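Local coordinates for periplasmic binding protein/LacI transcriptional regulator (Alkaliphilus metalliredigens, PDB 3CTP) that binds beta-D-xylulofuranose in the cleft between its two lobes and probably acts as a DNA-binding transcriptional regulator of the LacI family, at residues 118-124 / 136-142; 164-168 / 201-205; 283-289 / 312-316; 230-235 / 259-263. Residue numbers count along the deposited sequence, not the author numbering.

Contacts 1 and 4 are pairs of parallel strands, one in each sheet, and their centres lie about 39 Å apart on opposite sides of the chain's centre. Contact 1 is buried and ends at the sugar; contact 4 is partly buried and opens with carbonyls that bind sodium. Contact 2 is a surface contact without strand pairing, built from aromatic rings, aliphatic chains and waters. It touches contact 4 through L167, whose CD1 is 4.1 Å from I235 N. Contact 3, nearest the chain's centre, shares XLF with contact 1 and packs on contact 1, with L289 CD2 4.2 Å from F141 CE1. Its backbone link is a single hydrogen bond, against five in contact 1.

Contact 1 (118-124 / 136-142); sequences AGIIASR and IPVVAFE. With XLF (beta-D-xylulofuranose), chain C.
Strands 119-123 and 138-141 are extended and run parallel, their axes 4.5 Å apart at closest approach with 24° between directions, in the register I120–V138, I121–V139, A122–A140, S123–F141. A118 O lies 3.4 Å from P137 CD. At G119, CA makes a 3.3 Å CH...O contact with P137 O. I120 (m, t) donates N to P137 O at 2.9 Å and accepts V139 N on its O at 3.1 Å; its CG1 meets I136 CG2 at 4.2 Å. I121 turns to the other face, CG1 4.1 Å from V139 CG2. A122 repeats the bonding, N to V139 O and F141 N to A122 O, both 2.9 Å, with CB 4.2 Å from V138 CG1. S123 OG approaches F141 CB at 3.9 Å but bonds to M66 O. R124 leaves the strand with positive phi (50/44), yet its N donates to F141 O at 2.9 Å. R124 NH2 donates to XLF O4 at 2.9 Å, while E142, also at positive phi (76/-67) and with chi1 m, accepts XLF O3 on OE1 at 2.5 Å and XLF O4 on OE2 at 2.7 Å. Sugar binding at the C-terminal ends of parallel strands is characteristic of the periplasmic-binding-protein fold; NH1 of R124 forms salt bridges with D213 and D100. Strand 62-67 flanks 119-123, I121 and F141 face helix 73-88, and helix 286-302 packs on I121.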
loop_
_atom_site.group_PDB
_atom_site.type_symbol
_atom_site.label_atom_id
_atom_site.label_comp_id
_atom_site.label_asym_id
_atom_site.label_seq_id
_atom_site.Cartn_x
_atom_site.Cartn_y
_atom_site.Cartn_z
ATOM N N ALA A 118 6.211 -21.378 -12.262
ATOM C CA ALA A 118 6.720 -21.397 -13.612
ATOM C C ALA A 118 7.876 -20.431 -13.791
ATOM O O ALA A 118 8.719 -20.609 -14.668
ATOM C CB ALA A 118 5.604 -21.026 -14.601
ATOM N N GLY A 119 7.881 -19.376 -12.985
ATOM C CA GLY A 119 8.911 -18.345 -13.115
ATOM C C GLY A 119 8.865 -17.430 -11.900
ATOM O O GLY A 119 7.910 -17.462 -11.145
ATOM N N ILE A 120 9.928 -16.650 -11.719
ATOM C CA ILE A 120 10.048 -15.749 -10.578
ATOM C C ILE A 120 10.468 -14.368 -11.071
ATOM O O ILE A 120 11.334 -14.253 -11.961
ATOM C CB ILE A 120 11.125 -16.273 -9.610
ATOM C CG1 ILE A 120 10.646 -17.606 -9.004
ATOM C CG2 ILE A 120 11.455 -15.234 -8.515
ATOM C CD1 ILE A 120 11.722 -18.280 -8.079
ATOM N N ILE A 121 9.841 -13.336 -10.515
ATOM C CA ILE A 121 10.232 -11.940 -10.755
ATOM C C ILE A 121 10.852 -11.465 -9.453
ATOM O O ILE A 121 10.168 -11.381 -8.445
ATOM C CB ILE A 121 9.001 -11.055 -11.104
ATOM C CG1 ILE A 121 8.336 -11.576 -12.378
ATOM C CG2 ILE A 121 9.438 -9.569 -11.255
ATOM C CD1 ILE A 121 6.849 -11.078 -12.546
ATOM N N ALA A 122 12.131 -11.080 -9.506
ATOM C CA ALA A 122 12.926 -10.747 -8.320
ATOM C C ALA A 122 13.199 -9.243 -8.220
ATOM O O ALA A 122 14.051 -8.697 -8.942
ATOM C CB ALA A 122 14.250 -11.525 -8.380
ATOM N N SER A 123 12.490 -8.570 -7.315
ATOM C CA SER A 123 12.571 -7.109 -7.230
ATOM C C SER A 123 13.625 -6.659 -6.224
ATOM O O SER A 123 13.679 -7.159 -5.080
ATOM C CB SER A 123 11.194 -6.464 -6.896
ATOM O OG SER A 123 10.225 -6.856 -7.844
ATOM N N ARG A 124 14.460 -5.707 -6.641
ATOM C CA ARG A 124 15.393 -5.097 -5.716
ATOM C C ARG A 124 16.168 -6.179 -4.939
ATOM O O ARG A 124 16.390 -6.089 -3.710
ATOM C CB ARG A 124 14.660 -4.104 -4.791
ATOM C CG ARG A 124 15.528 -2.948 -4.367
ATOM C CD ARG A 124 14.685 -1.700 -4.121
ATOM N NE ARG A 124 13.870 -1.824 -2.901
ATOM C CZ ARG A 124 12.959 -0.914 -2.551
ATOM N NH1 ARG A 124 12.272 -1.052 -1.421
ATOM N NH2 ARG A 124 12.766 0.160 -3.332
ATOM N N ILE A 136 14.778 -22.422 -12.427
ATOM C CA ILE A 136 13.472 -21.850 -12.701
ATOM C C ILE A 136 13.762 -20.511 -13.350
ATOM O O ILE A 136 14.701 -19.827 -12.940
ATOM C CB ILE A 136 12.685 -21.617 -11.398
ATOM C CG1 ILE A 136 12.247 -22.951 -10.782
ATOM C CG2 ILE A 136 11.451 -20.777 -11.657
ATOM C CD1 ILE A 136 11.403 -22.784 -9.519
ATOM N N PRO A 137 12.987 -20.135 -14.372
ATOM C CA PRO A 137 13.210 -18.841 -15.033
ATOM C C PRO A 137 13.058 -17.673 -14.067
ATOM O O PRO A 137 12.116 -17.655 -13.257
ATOM C CB PRO A 137 12.086 -18.781 -16.079
ATOM C CG PRO A 137 11.849 -20.278 -16.415
ATOM C CD PRO A 137 12.022 -20.991 -15.099
ATOM N N VAL A 138 13.960 -16.703 -14.176
ATOM C CA VAL A 138 13.940 -15.517 -13.316
ATOM C C VAL A 138 14.203 -14.290 -14.179
ATOM O O VAL A 138 15.064 -14.333 -15.079
ATOM C CB VAL A 138 15.093 -15.552 -12.252
ATOM C CG1 VAL A 138 15.152 -14.227 -11.472
ATOM C CG2 VAL A 138 14.919 -16.721 -11.299
ATOM N N VAL A 139 13.464 -13.206 -13.931
ATOM C CA VAL A 139 13.852 -11.875 -14.399
ATOM C C VAL A 139 13.915 -10.949 -13.184
ATOM O O VAL A 139 13.276 -11.229 -12.159
ATOM C CB VAL A 139 12.921 -11.281 -15.453
ATOM C CG1 VAL A 139 12.915 -12.180 -16.692
ATOM C CG2 VAL A 139 11.480 -11.100 -14.918
ATOM N N ALA A 140 14.713 -9.884 -13.277
ATOM C CA ALA A 140 14.956 -9.025 -12.098
ATOM C C ALA A 140 14.446 -7.635 -12.365
ATOM O O ALA A 140 14.577 -7.135 -13.481
ATOM C CB ALA A 140 16.452 -8.935 -11.815
ATOM N N PHE A 141 13.842 -7.017 -11.350
ATOM C CA PHE A 141 13.538 -5.570 -11.396
ATOM C C PHE A 141 14.604 -4.761 -10.616
ATOM O O PHE A 141 14.842 -5.038 -9.427
ATOM C CB PHE A 141 12.107 -5.307 -10.861
ATOM C CG PHE A 141 11.735 -3.835 -10.785
ATOM C CD1 PHE A 141 11.625 -3.069 -11.939
ATOM C CD2 PHE A 141 11.494 -3.231 -9.556
ATOM C CE1 PHE A 141 11.270 -1.701 -11.851
ATOM C CE2 PHE A 141 11.147 -1.870 -9.467
ATOM C CZ PHE A 141 11.040 -1.122 -10.609
ATOM N N GLU A 142 15.271 -3.829 -11.314
ATOM C CA GLU A 142 16.290 -2.910 -10.755
ATOM C C GLU A 142 17.658 -3.464 -10.454
ATOM O O GLU A 142 18.657 -3.009 -11.032
ATOM C CB GLU A 142 15.772 -2.157 -9.531
ATOM C CG GLU A 142 14.678 -1.180 -9.965
ATOM C CD GLU A 142 14.196 -0.263 -8.846
ATOM O OE1 GLU A 142 13.465 0.708 -9.171
ATOM O OE2 GLU A 142 14.540 -0.511 -7.665
HETATM O O4 XLF C . 14.242 1.198 -5.593
HETATM C C4 XLF C . 13.535 2.392 -5.941
HETATM C C5 XLF C . 13.306 3.177 -4.658
HETATM O O5 XLF C . 11.909 3.064 -4.370
HETATM C C3 XLF C . 12.138 2.066 -6.442
HETATM O O3 XLF C . 12.018 2.278 -7.855
HETATM C C2 XLF C . 11.303 3.043 -5.660
HETATM O O2 XLF C . 11.378 4.362 -6.238
HETATM C C1 XLF C . 9.862 2.600 -5.516
HETATM O O1 XLF C . 9.169 3.518 -4.657
#

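Contact 2 (164-168 / 201-205); sequences FDHLY and KDLEI
Y168 presents one face of its ring to the aliphatic chain of K201: K201 CG stands 3.9 Å from the Y168 ring centroid and 14° off the normal, a CH-pi contact. K201 NZ lies 5.5 Å from the same centroid, so any cation-pi attraction is at most weak. Consecutive m rotamers at chi1 and chi2 of K201 fold its chain over the ring. One helical turn earlier, F164 points the same way, as the 2.9 Å bond from Y168 N to F164 O implies; both rings have chi1 near t. The edge of F164 meets three residues: CE2 to K201 CG 3.9 Å, CZ to L203 CD2 4.1 Å, and CE1 to I205 CD1 4.0 Å. L203 CD2 also lies at the edge of Y168, 4.3 Å from its CD1. Waters supply the polar links. One joins Y168 OH (2.6 Å) to K201 O (2.9 Å); another accepts from K201 NZ at 2.8 Å and donates weakly to D165 OD1 at 3.4 Å. R173 makes a cation-pi contact with Y168, and F194 meets F164 edge-to-face. D202, with positive phi (55/40), is the C-prime residue of a Schellman motif, L203 N bonded to A198 O, that ends helix 185-200. The chain then passes the F164 and Y168 side chains to strand 206-209: a Schellman-capped helix-to-strand connection, packed on neighbouring helix 156-169, in the alpha/beta lobe with the four-stranded parallel sheet.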
loop_
_atom_site.group_PDB
_atom_site.type_symbol
_atom_site.label_atom_id
_atom_site.label_comp_id
_atom_site.label_asym_id
_atom_site.label_seq_id
_atom_site.Cartn_x
_atom_site.Cartn_y
_atom_site.Cartn_z
ATOM N N PHE A 164 17.217 17.235 -10.935
ATOM C CA PHE A 164 18.075 18.382 -10.629
ATOM C C PHE A 164 17.750 19.551 -11.552
ATOM O O PHE A 164 17.638 20.703 -11.114
ATOM C CB PHE A 164 19.563 18.052 -10.833
ATOM C CG PHE A 164 20.420 19.247 -10.613
ATOM C CD1 PHE A 164 20.780 19.599 -9.337
ATOM C CD2 PHE A 164 20.758 20.092 -11.673
ATOM C CE1 PHE A 164 21.532 20.752 -9.096
ATOM C CE2 PHE A 164 21.517 21.257 -11.431
ATOM C CZ PHE A 164 21.890 21.574 -10.161
ATOM N N ASP A 165 17.665 19.247 -12.846
ATOM C CA ASP A 165 17.464 20.312 -13.854
ATOM C C ASP A 165 16.171 21.061 -13.526
ATOM O O ASP A 165 16.092 22.289 -13.681
ATOM C CB ASP A 165 17.341 19.718 -15.261
ATOM C CG ASP A 165 18.667 19.219 -15.805
ATOM O OD1 ASP A 165 19.718 19.562 -15.225
ATOM O OD2 ASP A 165 18.633 18.495 -16.810
ATOM N N HIS A 166 15.153 20.338 -13.056
ATOM C CA HIS A 166 13.874 21.004 -12.759
ATOM C C HIS A 166 14.017 21.943 -11.557
ATOM O O HIS A 166 13.585 23.102 -11.605
ATOM C CB HIS A 166 12.772 19.957 -12.551
ATOM C CG HIS A 166 11.429 20.541 -12.242
ATOM N ND1 HIS A 166 10.725 21.315 -13.140
ATOM C CD2 HIS A 166 10.650 20.434 -11.136
ATOM C CE1 HIS A 166 9.576 21.691 -12.585
ATOM N NE2 HIS A 166 9.502 21.153 -11.376
ATOM N N LEU A 167 14.628 21.469 -10.471
ATOM C CA LEU A 167 14.818 22.348 -9.315
ATOM C C LEU A 167 15.650 23.562 -9.713
ATOM O O LEU A 167 15.344 24.695 -9.346
ATOM C CB LEU A 167 15.510 21.637 -8.162
ATOM C CG LEU A 167 14.638 20.570 -7.505
ATOM C CD1 LEU A 167 15.438 19.957 -6.374
ATOM C CD2 LEU A 167 13.338 21.169 -6.966
ATOM N N TYR A 168 16.731 23.340 -10.437
ATOM C CA TYR A 168 17.620 24.454 -10.836
ATOM C C TYR A 168 16.882 25.479 -11.728
ATOM O O TYR A 168 16.986 26.718 -11.539
ATOM C CB TYR A 168 18.865 23.870 -11.536
ATOM C CG TYR A 168 19.987 24.884 -11.740
ATOM C CD1 TYR A 168 20.941 25.100 -10.754
ATOM C CD2 TYR A 168 20.050 25.627 -12.891
ATOM C CE1 TYR A 168 21.978 26.048 -10.935
ATOM C CE2 TYR A 168 21.068 26.561 -13.074
ATOM C CZ TYR A 168 22.015 26.759 -12.096
ATOM O OH TYR A 168 23.025 27.695 -12.289
ATOM N N LYS A 201 26.687 22.540 -13.010
ATOM C CA LYS A 201 26.379 23.940 -12.663
ATOM C C LYS A 201 27.300 24.475 -11.552
ATOM O O LYS A 201 27.063 25.543 -10.989
ATOM C CB LYS A 201 24.915 24.072 -12.226
ATOM C CG LYS A 201 23.927 23.703 -13.313
ATOM C CD LYS A 201 24.078 24.588 -14.560
ATOM C CE LYS A 201 22.952 24.375 -15.573
ATOM N NZ LYS A 201 22.955 23.023 -16.244
ATOM N N ASP A 202 28.330 23.713 -11.205
ATOM C CA ASP A 202 29.244 24.126 -10.142
ATOM C C ASP A 202 28.521 24.422 -8.839
ATOM O O ASP A 202 28.859 25.368 -8.116
ATOM C CB ASP A 202 30.071 25.328 -10.596
ATOM C CG ASP A 202 31.046 24.952 -11.687
ATOM O OD1 ASP A 202 32.028 24.241 -11.385
ATOM O OD2 ASP A 202 30.813 25.333 -12.847
ATOM N N LEU A 203 27.526 23.597 -8.533
ATOM C CA LEU A 203 26.733 23.805 -7.330
ATOM C C LEU A 203 27.039 22.711 -6.334
ATOM O O LEU A 203 27.041 21.550 -6.701
ATOM C CB LEU A 203 25.240 23.779 -7.665
ATOM C CG LEU A 203 24.275 24.461 -6.711
ATOM C CD1 LEU A 203 24.465 25.982 -6.822
ATOM C CD2 LEU A 203 22.843 24.050 -7.036
ATOM N N GLU A 204 27.312 23.082 -5.086
ATOM C CA GLU A 204 27.448 22.095 -4.032
ATOM C C GLU A 204 26.054 21.719 -3.523
ATOM O O GLU A 204 25.206 22.602 -3.327
ATOM C CB GLU A 204 28.294 22.650 -2.882
ATOM C CG GLU A 204 29.794 22.498 -3.106
ATOM C CD GLU A 204 30.593 22.622 -1.821
ATOM O OE1 GLU A 204 30.192 23.424 -0.951
ATOM O OE2 GLU A 204 31.616 21.914 -1.684
ATOM N N ILE A 205 25.860 20.424 -3.300
ATOM C CA ILE A 205 24.574 19.842 -2.854
ATOM C C ILE A 205 24.797 19.135 -1.522
ATOM O O ILE A 205 25.869 18.570 -1.297
ATOM C CB ILE A 205 24.142 18.704 -3.798
ATOM C CG1 ILE A 205 23.932 19.218 -5.219
ATOM C CG2 ILE A 205 22.880 18.006 -3.263
ATOM C CD1 ILE A 205 22.840 20.250 -5.317
HETATM O O HOH W 1 22.953 20.587 -14.873
HETATM O O HOH W 2 24.962 27.554 -10.608
#

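Contact 3 (283-289 / 312-316); sequences NQPIEAL and IMEVK. With XLF (beta-D-xylulofuranose), chain C.
The segments run in opposite directions, N283 nearest K316 (CA-CA 5.3 Å) and L289 nearest M313 (6.9 Å); N283, M313 and K316 lose the most surface. N283 donates its backbone N to K316 O at 2.8 Å (N-H...O 166°), the one direct hydrogen bond between the segments, and its CB packs 3.8 Å from K316 CG. From the t side chain of N283, ND2 reaches a water at 3.0 Å that donates to E314 O at 2.8 Å, while OD1 is taken by N268. M313 fills the other end. With chi1 and chi2 both m, it sets CB 3.5 Å from P285 CG, CG 3.7 Å from L289 CD2 and SD 4.0 Å from A288 CB, side-chain contacts that are all apolar. P285, 3.3 Å from E314 O through CG, centres an inverse gamma turn (-83/84) and occupies the N-cap position; L289 N bonds to P285 O at 2.9 Å as the helix starts. Q284 points away from the 312-316 segment and donates NE2 to XLF O3 at 3.0 Å. Two chain passages side by side between the lobes, one touching the sugar, are consistent with the interdomain hinge of the type I periplasmic-binding-protein fold.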
loop_
_atom_site.group_PDB
_atom_site.type_symbol
_atom_site.label_atom_id
_atom_site.label_comp_id
_atom_site.label_asym_id
_atom_site.label_seq_id
_atom_site.Cartn_x
_atom_site.Cartn_y
_atom_site.Cartn_z
ATOM N N ASN A 283 8.006 10.279 -13.379
ATOM C CA ASN A 283 7.207 9.110 -13.688
ATOM C C ASN A 283 8.016 7.867 -14.001
ATOM O O ASN A 283 8.830 7.888 -14.924
ATOM C CB ASN A 283 6.350 9.419 -14.934
ATOM C CG ASN A 283 5.351 8.329 -15.245
ATOM O OD1 ASN A 283 4.351 8.175 -14.526
ATOM N ND2 ASN A 283 5.593 7.573 -16.333
ATOM N N GLN A 284 7.764 6.769 -13.269
ATOM C CA GLN A 284 8.149 5.439 -13.765
ATOM C C GLN A 284 6.992 4.820 -14.518
ATOM O O GLN A 284 5.850 4.831 -14.016
ATOM C CB GLN A 284 8.498 4.497 -12.603
ATOM C CG GLN A 284 9.736 4.881 -11.840
ATOM C CD GLN A 284 10.293 3.694 -11.078
ATOM O OE1 GLN A 284 10.779 2.751 -11.687
ATOM N NE2 GLN A 284 10.272 3.756 -9.735
ATOM N N PRO A 285 7.250 4.308 -15.734
ATOM C CA PRO A 285 6.131 3.869 -16.573
ATOM C C PRO A 285 5.697 2.463 -16.206
ATOM O O PRO A 285 6.151 1.471 -16.801
ATOM C CB PRO A 285 6.712 3.905 -17.992
ATOM C CG PRO A 285 8.204 3.661 -17.791
ATOM C CD PRO A 285 8.539 4.337 -16.456
ATOM N N ILE A 286 4.842 2.375 -15.185
ATOM C CA ILE A 286 4.472 1.080 -14.626
ATOM C C ILE A 286 3.913 0.133 -15.692
ATOM O O ILE A 286 4.229 -1.064 -15.704
ATOM C CB ILE A 286 3.458 1.270 -13.464
ATOM C CG1 ILE A 286 4.200 1.927 -12.283
ATOM C CG2 ILE A 286 2.876 -0.055 -13.043
ATOM C CD1 ILE A 286 3.316 2.195 -11.028
ATOM N N GLU A 287 3.061 0.643 -16.586
ATOM C CA GLU A 287 2.499 -0.257 -17.602
ATOM C C GLU A 287 3.600 -0.843 -18.491
ATOM O O GLU A 287 3.597 -2.060 -18.798
ATOM C CB GLU A 287 1.442 0.441 -18.478
ATOM C CG GLU A 287 0.167 0.774 -17.714
ATOM C CD GLU A 287 -0.781 -0.397 -17.606
ATOM O OE1 GLU A 287 -0.725 -1.303 -18.470
ATOM O OE2 GLU A 287 -1.606 -0.401 -16.665
ATOM N N ALA A 288 4.518 0.002 -18.963
ATOM C CA ALA A 288 5.613 -0.511 -19.800
ATOM C C ALA A 288 6.530 -1.459 -19.018
ATOM O O ALA A 288 7.009 -2.468 -19.562
ATOM C CB ALA A 288 6.439 0.640 -20.391
ATOM N N LEU A 289 6.819 -1.130 -17.759
ATOM C CA LEU A 289 7.673 -2.013 -16.953
ATOM C C LEU A 289 7.013 -3.374 -16.787
ATOM O O LEU A 289 7.658 -4.410 -16.956
ATOM C CB LEU A 289 7.899 -1.417 -15.563
ATOM C CG LEU A 289 8.796 -0.182 -15.548
ATOM C CD1 LEU A 289 8.622 0.549 -14.207
ATOM C CD2 LEU A 289 10.275 -0.584 -15.753
ATOM N N ILE A 312 15.750 -0.798 -20.184
ATOM C CA ILE A 312 15.580 0.444 -19.418
ATOM C C ILE A 312 14.471 1.277 -20.025
ATOM O O ILE A 312 14.522 1.616 -21.222
ATOM C CB ILE A 312 16.912 1.229 -19.438
ATOM C CG1 ILE A 312 18.006 0.356 -18.832
ATOM C CG2 ILE A 312 16.782 2.526 -18.671
ATOM C CD1 ILE A 312 19.378 1.005 -18.843
ATOM N N MET A 313 13.435 1.579 -19.231
ATOM C CA MET A 313 12.269 2.328 -19.720
ATOM C C MET A 313 12.364 3.832 -19.435
ATOM O O MET A 313 12.805 4.264 -18.375
ATOM C CB MET A 313 10.937 1.827 -19.079
ATOM C CG MET A 313 10.514 0.371 -19.278
ATOM S SD MET A 313 10.311 -0.172 -21.007
ATOM C CE MET A 313 11.796 -1.037 -20.840
ATOM N N GLU A 314 11.895 4.631 -20.387
ATOM C CA GLU A 314 11.992 6.076 -20.308
ATOM C C GLU A 314 11.132 6.641 -19.179
ATOM O O GLU A 314 9.990 6.202 -18.963
ATOM C CB GLU A 314 11.491 6.645 -21.654
ATOM C CG GLU A 314 11.490 8.157 -21.775
ATOM C CD GLU A 314 11.036 8.634 -23.155
ATOM O OE1 GLU A 314 10.737 7.783 -24.015
ATOM O OE2 GLU A 314 10.959 9.861 -23.366
ATOM N N VAL A 315 11.676 7.662 -18.510
ATOM C CA VAL A 315 10.958 8.414 -17.469
ATOM C C VAL A 315 10.645 9.825 -17.950
ATOM O O VAL A 315 11.211 10.298 -18.944
ATOM C CB VAL A 315 11.771 8.482 -16.145
ATOM C CG1 VAL A 315 11.988 7.054 -15.629
ATOM C CG2 VAL A 315 13.094 9.169 -16.371
ATOM N N LYS A 316 9.739 10.492 -17.253
ATOM C CA LYS A 316 9.422 11.870 -17.604
ATOM C C LYS A 316 8.995 12.656 -16.382
ATOM O O LYS A 316 8.463 12.097 -15.418
ATOM C CB LYS A 316 8.302 11.897 -18.626
ATOM C CG LYS A 316 7.014 11.402 -18.077
ATOM C CD LYS A 316 5.924 11.288 -19.143
ATOM C CE LYS A 316 4.648 10.757 -18.484
ATOM N NZ LYS A 316 3.865 9.856 -19.389
HETATM O O4 XLF C . 14.242 1.198 -5.593
HETATM C C4 XLF C . 13.535 2.392 -5.941
HETATM C C5 XLF C . 13.306 3.177 -4.658
HETATM O O5 XLF C . 11.909 3.064 -4.370
HETATM C C3 XLF C . 12.138 2.066 -6.442
HETATM O O3 XLF C . 12.018 2.278 -7.855
HETATM C C2 XLF C . 11.303 3.043 -5.660
HETATM O O2 XLF C . 11.378 4.362 -6.238
HETATM C C1 XLF C . 9.862 2.600 -5.516
HETATM O O1 XLF C . 9.169 3.518 -4.657
HETATM O O HOH W 3 7.666 7.763 -18.440
#

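Contact 4 (230-235 / 259-263); sequences VNYDGI and QEVQI. With NA (sodium ion), chain D.
Two loops approach each other and become adjacent parallel strands, G234 pairing with Q262 (CA-CA 4.5 Å) and I235 with I263 (4.9 Å). Q262 N donates to D233 O at 2.9 Å and I235 N to Q262 O at 2.8 Å; G234 CA adds a 3.2 Å CH...O contact with Q262 O. Ahead of the pairing, three carbonyls converge on sodium: V230 O and Y232 O at 2.4 Å and E260 O at 2.2 Å, with two waters at 2.2 Å. Strands 234-237 and 262-264 flank helix 240-252 in a beta-alpha-beta crossover, with the ion at their N-terminal ends and strand 262-264 outermost in the four-stranded sheet of this chain. I235 (m, t) carries the apolar packing, its CD1 3.8 Å from V261 CG2 and 3.9 Å from I263 CD1; V261 and I263 also rest on L250 of that helix. A water joins D233 O (2.8 Å) to Q262 NE2 (3.1 Å), while Q262 OE1 accepts from I324 N.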
loop_
_atom_site.group_PDB
_atom_site.type_symbol
_atom_site.label_atom_id
_atom_site.label_comp_id
_atom_site.label_asym_id
_atom_site.label_seq_id
_atom_site.Cartn_x
_atom_site.Cartn_y
_atom_site.Cartn_z
ATOM N N VAL A 230 14.003 23.669 6.325
ATOM C CA VAL A 230 13.282 24.732 5.649
ATOM C C VAL A 230 14.254 25.691 4.971
ATOM O O VAL A 230 13.861 26.438 4.069
ATOM C CB VAL A 230 12.365 25.524 6.606
ATOM C CG1 VAL A 230 13.190 26.311 7.595
ATOM C CG2 VAL A 230 11.453 26.468 5.802
ATOM N N ASN A 231 15.526 25.676 5.378
ATOM C CA ASN A 231 16.488 26.632 4.817
ATOM C C ASN A 231 16.914 26.309 3.382
ATOM O O ASN A 231 17.502 27.155 2.694
ATOM C CB ASN A 231 17.736 26.748 5.701
ATOM C CG ASN A 231 17.451 27.465 7.002
ATOM O OD1 ASN A 231 16.515 28.260 7.089
ATOM N ND2 ASN A 231 18.248 27.177 8.022
ATOM N N TYR A 232 16.648 25.080 2.937
ATOM C CA TYR A 232 16.939 24.728 1.547
ATOM C C TYR A 232 15.934 25.379 0.602
ATOM O O TYR A 232 14.804 25.653 1.003
ATOM C CB TYR A 232 16.895 23.196 1.354
ATOM C CG TYR A 232 18.064 22.507 2.054
ATOM C CD1 TYR A 232 19.323 22.506 1.481
ATOM C CD2 TYR A 232 17.901 21.906 3.305
ATOM C CE1 TYR A 232 20.409 21.889 2.113
ATOM C CE2 TYR A 232 18.971 21.306 3.962
ATOM C CZ TYR A 232 20.227 21.299 3.352
ATOM O OH TYR A 232 21.308 20.712 3.966
ATOM N N ASP A 233 16.344 25.609 -0.644
ATOM C CA ASP A 233 15.426 26.094 -1.679
ATOM C C ASP A 233 14.605 24.925 -2.226
ATOM O O ASP A 233 13.419 25.082 -2.534
ATOM C CB ASP A 233 16.195 26.714 -2.870
ATOM C CG ASP A 233 16.996 27.951 -2.497
ATOM O OD1 ASP A 233 16.606 28.658 -1.547
ATOM O OD2 ASP A 233 18.021 28.206 -3.181
ATOM N N GLY A 234 15.246 23.768 -2.382
ATOM C CA GLY A 234 14.577 22.635 -3.012
ATOM C C GLY A 234 15.120 21.336 -2.446
ATOM O O GLY A 234 16.290 21.264 -2.060
ATOM N N ILE A 235 14.278 20.309 -2.441
ATOM C CA ILE A 235 14.675 18.995 -1.937
ATOM C C ILE A 235 14.228 17.955 -2.946
ATOM O O ILE A 235 13.056 17.963 -3.357
ATOM C CB ILE A 235 13.954 18.700 -0.608
ATOM C CG1 ILE A 235 14.298 19.766 0.431
ATOM C CG2 ILE A 235 14.389 17.319 -0.066
ATOM C CD1 ILE A 235 13.473 19.645 1.704
ATOM N N GLN A 259 6.136 27.602 -1.232
ATOM C CA GLN A 259 6.571 28.985 -0.964
ATOM C C GLN A 259 7.919 29.066 -0.257
ATOM O O GLN A 259 8.736 29.946 -0.550
ATOM C CB GLN A 259 5.526 29.721 -0.122
ATOM C CG GLN A 259 4.217 29.973 -0.839
ATOM C CD GLN A 259 3.187 28.896 -0.580
ATOM O OE1 GLN A 259 3.522 27.731 -0.377
ATOM N NE2 GLN A 259 1.908 29.289 -0.574
ATOM N N GLU A 260 8.153 28.157 0.681
ATOM C CA GLU A 260 9.374 28.207 1.461
ATOM C C GLU A 260 10.386 27.162 1.011
ATOM O O GLU A 260 11.599 27.348 1.154
ATOM C CB GLU A 260 9.043 27.985 2.928
ATOM C CG GLU A 260 8.279 29.167 3.515
ATOM C CD GLU A 260 8.139 29.074 5.004
ATOM O OE1 GLU A 260 7.344 28.248 5.483
ATOM O OE2 GLU A 260 8.812 29.867 5.704
ATOM N N VAL A 261 9.896 26.039 0.498
ATOM C CA VAL A 261 10.811 25.034 -0.006
ATOM C C VAL A 261 10.063 24.237 -1.055
ATOM O O VAL A 261 8.852 23.995 -0.903
ATOM C CB VAL A 261 11.323 24.140 1.113
ATOM C CG1 VAL A 261 10.176 23.433 1.743
ATOM C CG2 VAL A 261 12.357 23.121 0.562
ATOM N N GLN A 262 10.759 23.883 -2.132
ATOM C CA GLN A 262 10.153 23.105 -3.225
ATOM C C GLN A 262 10.577 21.657 -3.079
ATOM O O GLN A 262 11.675 21.402 -2.587
ATOM C CB GLN A 262 10.601 23.630 -4.573
ATOM C CG GLN A 262 10.227 25.126 -4.793
ATOM C CD GLN A 262 10.537 25.568 -6.196
ATOM O OE1 GLN A 262 10.066 24.971 -7.158
ATOM N NE2 GLN A 262 11.388 26.597 -6.328
ATOM N N ILE A 263 9.713 20.729 -3.506
ATOM C CA ILE A 263 9.966 19.283 -3.308
ATOM C C ILE A 263 9.711 18.572 -4.627
ATOM O O ILE A 263 8.698 18.826 -5.299
ATOM C CB ILE A 263 8.978 18.669 -2.278
ATOM C CG1 ILE A 263 8.861 19.545 -1.019
ATOM C CG2 ILE A 263 9.367 17.217 -1.959
ATOM C CD1 ILE A 263 10.073 19.562 -0.161
HETATM NA NA NA D . 13.671 27.566 1.993
HETATM O O HOH W 4 12.583 27.487 -3.585
HETATM O O HOH W 5 14.514 28.951 0.434
HETATM O O HOH W 6 13.547 29.474 3.162
#